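Local atomic coordinates of PHOX (Pseudomonas fluorescens, PDB entry 3ZWU), a protein that hydrolyses phosphate monoesters as an alkaline phosphatase, probably using a cluster of calcium and iron ions that here holds the phosphate mimic vanadate. Residues D384-I389 and C400-N405. Residues are numbered along the deposited sequence; the frame is centred on the assembly and turned at random.
With CA (calcium ion), chain G; CA (calcium ion), chain F; VO4 (vanadate ion), chain C; FEO (mu-oxo-diiron), chain I.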
loop_
_atom_site.group_PDB
_atom_site.type_symbol
_atom_site.label_atom_id
_atom_site.label_comp_id
_atom_site.label_asym_id
_atom_site.label_seq_id
_atom_site.Cartn_x
_atom_site.Cartn_y
_atom_site.Cartn_z
ATOM N N ASP A 384 2.759 1.622 -15.583
ATOM C CA ASP A 384 1.314 1.680 -15.414
ATOM C C ASP A 384 0.912 1.516 -13.956
ATOM O O ASP A 384 0.375 0.481 -13.563
ATOM C CB ASP A 384 0.611 0.609 -16.265
ATOM C CG ASP A 384 0.643 0.821 -17.758
ATOM O OD1 ASP A 384 1.085 1.902 -18.194
ATOM O OD2 ASP A 384 0.166 -0.075 -18.489
ATOM N N ARG A 385 1.147 2.556 -13.152
ATOM C CA ARG A 385 0.756 2.596 -11.745
ATOM C C ARG A 385 1.225 1.400 -10.911
ATOM O O ARG A 385 0.419 0.525 -10.563
ATOM C CB ARG A 385 -0.754 2.741 -11.634
ATOM C CG ARG A 385 -1.278 4.067 -12.139
ATOM C CD ARG A 385 -2.744 4.210 -11.814
ATOM N NE ARG A 385 -2.966 4.185 -10.367
ATOM C CZ ARG A 385 -4.138 3.987 -9.771
ATOM N NH1 ARG A 385 -5.240 3.803 -10.493
ATOM N NH2 ARG A 385 -4.219 3.970 -8.446
ATOM N N PRO A 386 2.507 1.374 -10.546
ATOM C CA PRO A 386 3.001 0.315 -9.688
ATOM C C PRO A 386 2.320 0.387 -8.329
ATOM O O PRO A 386 2.320 1.450 -7.706
ATOM C CB PRO A 386 4.503 0.602 -9.561
ATOM C CG PRO A 386 4.836 1.472 -10.688
ATOM C CD PRO A 386 3.598 2.220 -11.059
ATOM N N GLU A 387 1.709 -0.716 -7.888
ATOM C CA GLU A 387 1.118 -0.765 -6.565
ATOM C C GLU A 387 1.932 -1.760 -5.737
ATOM O O GLU A 387 3.128 -1.510 -5.569
ATOM C CB GLU A 387 -0.412 -0.952 -6.603
ATOM C CG GLU A 387 -1.123 0.298 -7.096
ATOM C CD GLU A 387 -2.578 0.443 -6.694
ATOM O OE1 GLU A 387 -3.429 -0.190 -7.352
ATOM O OE2 GLU A 387 -2.879 1.183 -5.730
ATOM N N TRP A 388 1.366 -2.849 -5.214
ATOM C CA TRP A 388 2.117 -3.702 -4.304
ATOM C C TRP A 388 3.138 -4.568 -4.982
ATOM O O TRP A 388 2.913 -5.047 -6.091
ATOM C CB TRP A 388 1.205 -4.610 -3.484
ATOM C CG TRP A 388 0.281 -3.925 -2.533
ATOM C CD1 TRP A 388 -0.538 -2.862 -2.798
ATOM C CD2 TRP A 388 -0.133 -4.440 -1.271
ATOM N NE1 TRP A 388 -1.410 -2.664 -1.756
ATOM C CE2 TRP A 388 -1.190 -3.627 -0.810
ATOM C CE3 TRP A 388 0.258 -5.542 -0.500
ATOM C CZ2 TRP A 388 -1.834 -3.863 0.399
ATOM C CZ3 TRP A 388 -0.395 -5.786 0.691
ATOM C CH2 TRP A 388 -1.422 -4.947 1.130
ATOM N N ILE A 389 4.240 -4.815 -4.268
ATOM C CA ILE A 389 5.316 -5.690 -4.667
ATOM C C ILE A 389 5.457 -6.775 -3.604
ATOM O O ILE A 389 5.380 -6.479 -2.408
ATOM C CB ILE A 389 6.640 -4.911 -4.845
ATOM C CG1 ILE A 389 6.474 -3.805 -5.897
ATOM C CG2 ILE A 389 7.786 -5.868 -5.225
ATOM C CD1 ILE A 389 7.639 -2.869 -6.038
ATOM N N CYS A 400 4.861 -7.481 -9.069
ATOM C CA CYS A 400 4.422 -6.097 -8.907
ATOM C C CYS A 400 3.132 -5.883 -9.664
ATOM O O CYS A 400 3.093 -6.155 -10.861
ATOM C CB CYS A 400 5.501 -5.141 -9.409
ATOM S SG CYS A 400 5.093 -3.383 -9.209
ATOM N N THR A 401 2.092 -5.360 -9.016
ATOM C CA THR A 401 0.878 -5.043 -9.757
ATOM C C THR A 401 1.073 -3.707 -10.463
ATOM O O THR A 401 1.690 -2.792 -9.916
ATOM C CB THR A 401 -0.338 -4.965 -8.851
ATOM O OG1 THR A 401 -0.038 -4.096 -7.763
ATOM C CG2 THR A 401 -0.743 -6.306 -8.325
ATOM N N LEU A 402 0.588 -3.627 -11.695
ATOM C CA LEU A 402 0.566 -2.418 -12.508
ATOM C C LEU A 402 -0.934 -2.277 -12.702
ATOM O O LEU A 402 -1.511 -2.918 -13.577
ATOM C CB LEU A 402 1.330 -2.649 -13.815
ATOM C CG LEU A 402 2.822 -2.930 -13.662
ATOM C CD1 LEU A 402 3.467 -3.195 -15.011
ATOM C CD2 LEU A 402 3.527 -1.793 -12.949
ATOM N N THR A 403 -1.588 -1.574 -11.771
ATOM C CA THR A 403 -3.044 -1.589 -11.660
ATOM C C THR A 403 -3.829 -1.205 -12.887
ATOM O O THR A 403 -4.835 -1.844 -13.174
ATOM C CB THR A 403 -3.506 -0.909 -10.369
ATOM O OG1 THR A 403 -4.781 -1.426 -10.000
ATOM C CG2 THR A 403 -3.547 0.605 -10.462
ATOM N N ASN A 404 -3.394 -0.166 -13.592
ATOM C CA ASN A 404 -4.020 0.327 -14.821
ATOM C C ASN A 404 -3.305 1.606 -15.232
ATOM O O ASN A 404 -2.442 2.091 -14.497
ATOM C CB ASN A 404 -5.539 0.588 -14.647
ATOM C CG ASN A 404 -5.907 1.414 -13.441
ATOM O OD1 ASN A 404 -5.478 2.562 -13.305
ATOM N ND2 ASN A 404 -6.731 0.872 -12.545
ATOM N N ASN A 405 -3.640 2.135 -16.406
ATOM C CA ASN A 405 -3.100 3.400 -16.882
ATOM C C ASN A 405 -3.917 3.866 -18.071
ATOM O O ASN A 405 -3.582 3.551 -19.214
ATOM C CB ASN A 405 -1.617 3.316 -17.236
ATOM C CG ASN A 405 -1.003 4.665 -17.530
ATOM O OD1 ASN A 405 -1.680 5.697 -17.565
ATOM N ND2 ASN A 405 0.298 4.690 -17.759
HETATM CA CA CA G . -5.371 1.026 -6.293
HETATM CA CA CA F . -3.733 0.273 -3.152
HETATM V V VO4 C . -5.040 3.579 -4.118
HETATM O O1 VO4 C . -6.533 4.302 -4.670
HETATM O O2 VO4 C . -5.575 1.899 -4.099
HETATM O O3 VO4 C . -4.869 4.464 -2.641
HETATM O O4 VO4 C . -3.955 3.938 -5.424
HETATM FE FE1 FEO I . -3.299 3.537 -1.618
HETATM FE FE2 FEO I . -2.030 2.942 -4.848
HETATM O O FEO I . -3.101 2.533 -3.314
HETATM O O HOH W 1 -7.891 2.344 -10.129
HETATM O O HOH W 2 -6.452 3.016 -7.227
HETATM O O HOH W 3 -2.890 -0.374 -0.834
HETATM O O HOH W 4 -6.251 0.065 -8.249
HETATM O O HOH W 5 -5.502 -1.068 -2.134
HETATM O O HOH W 6 -4.696 1.872 -1.175
#
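Glu387 and Thr401 meet in an antiparallel beta hairpin, strands 386-391 and 398-402, of the beta-propeller-like PhoX fold, where a beta bulge shifts the register between the Pro386-Leu402 and Ile389-Cys400 pairs. Backbone bonds run from Glu387 N to Thr401 O (2.9 Å), from Thr401 N to Trp388 O and from Thr403 N to Arg385 O. Proline suits its non-hydrogen-bonded pair on this outermost strand, its missing N-H costing no bond across the hairpin. Cys400 chi1 (-178°) turns SG toward Ile389 CG1, 3.6 Å away, and Pro386 CB on the sheet face they share with Ile298.

Glutamate can bridge several cations: both Glu387 oxygens chelate one calcium, while Glu387 OE2 lies 2.1 Å from iron FE2, shared with Glu273, Asp292 and Glu194, and makes a longer contact with the second calcium.

Arginine offers N-H groups to three partners: Arg385 NE pairs with Asp292, NH1 donates to OD1 of Asn404, itself held by Ser477, and NH2 faces vanadate. Threonine's methyl, Thr403 CG2, lies flat over the guanidinium centre. A methionine in place of Arg385 would probably leave Asp292 without its salt-bridge mate and vanadate O4 without the guanidinium at its edge.

Asp384 OD1, salt-bridged to Arg408, is met from above its carboxylate plane by Asn405 ND2 (2.9 Å), which also bonds Gln413.

Vanadate O4 sits in the guanidinium plane, 3.0 Å from Arg385 NH2.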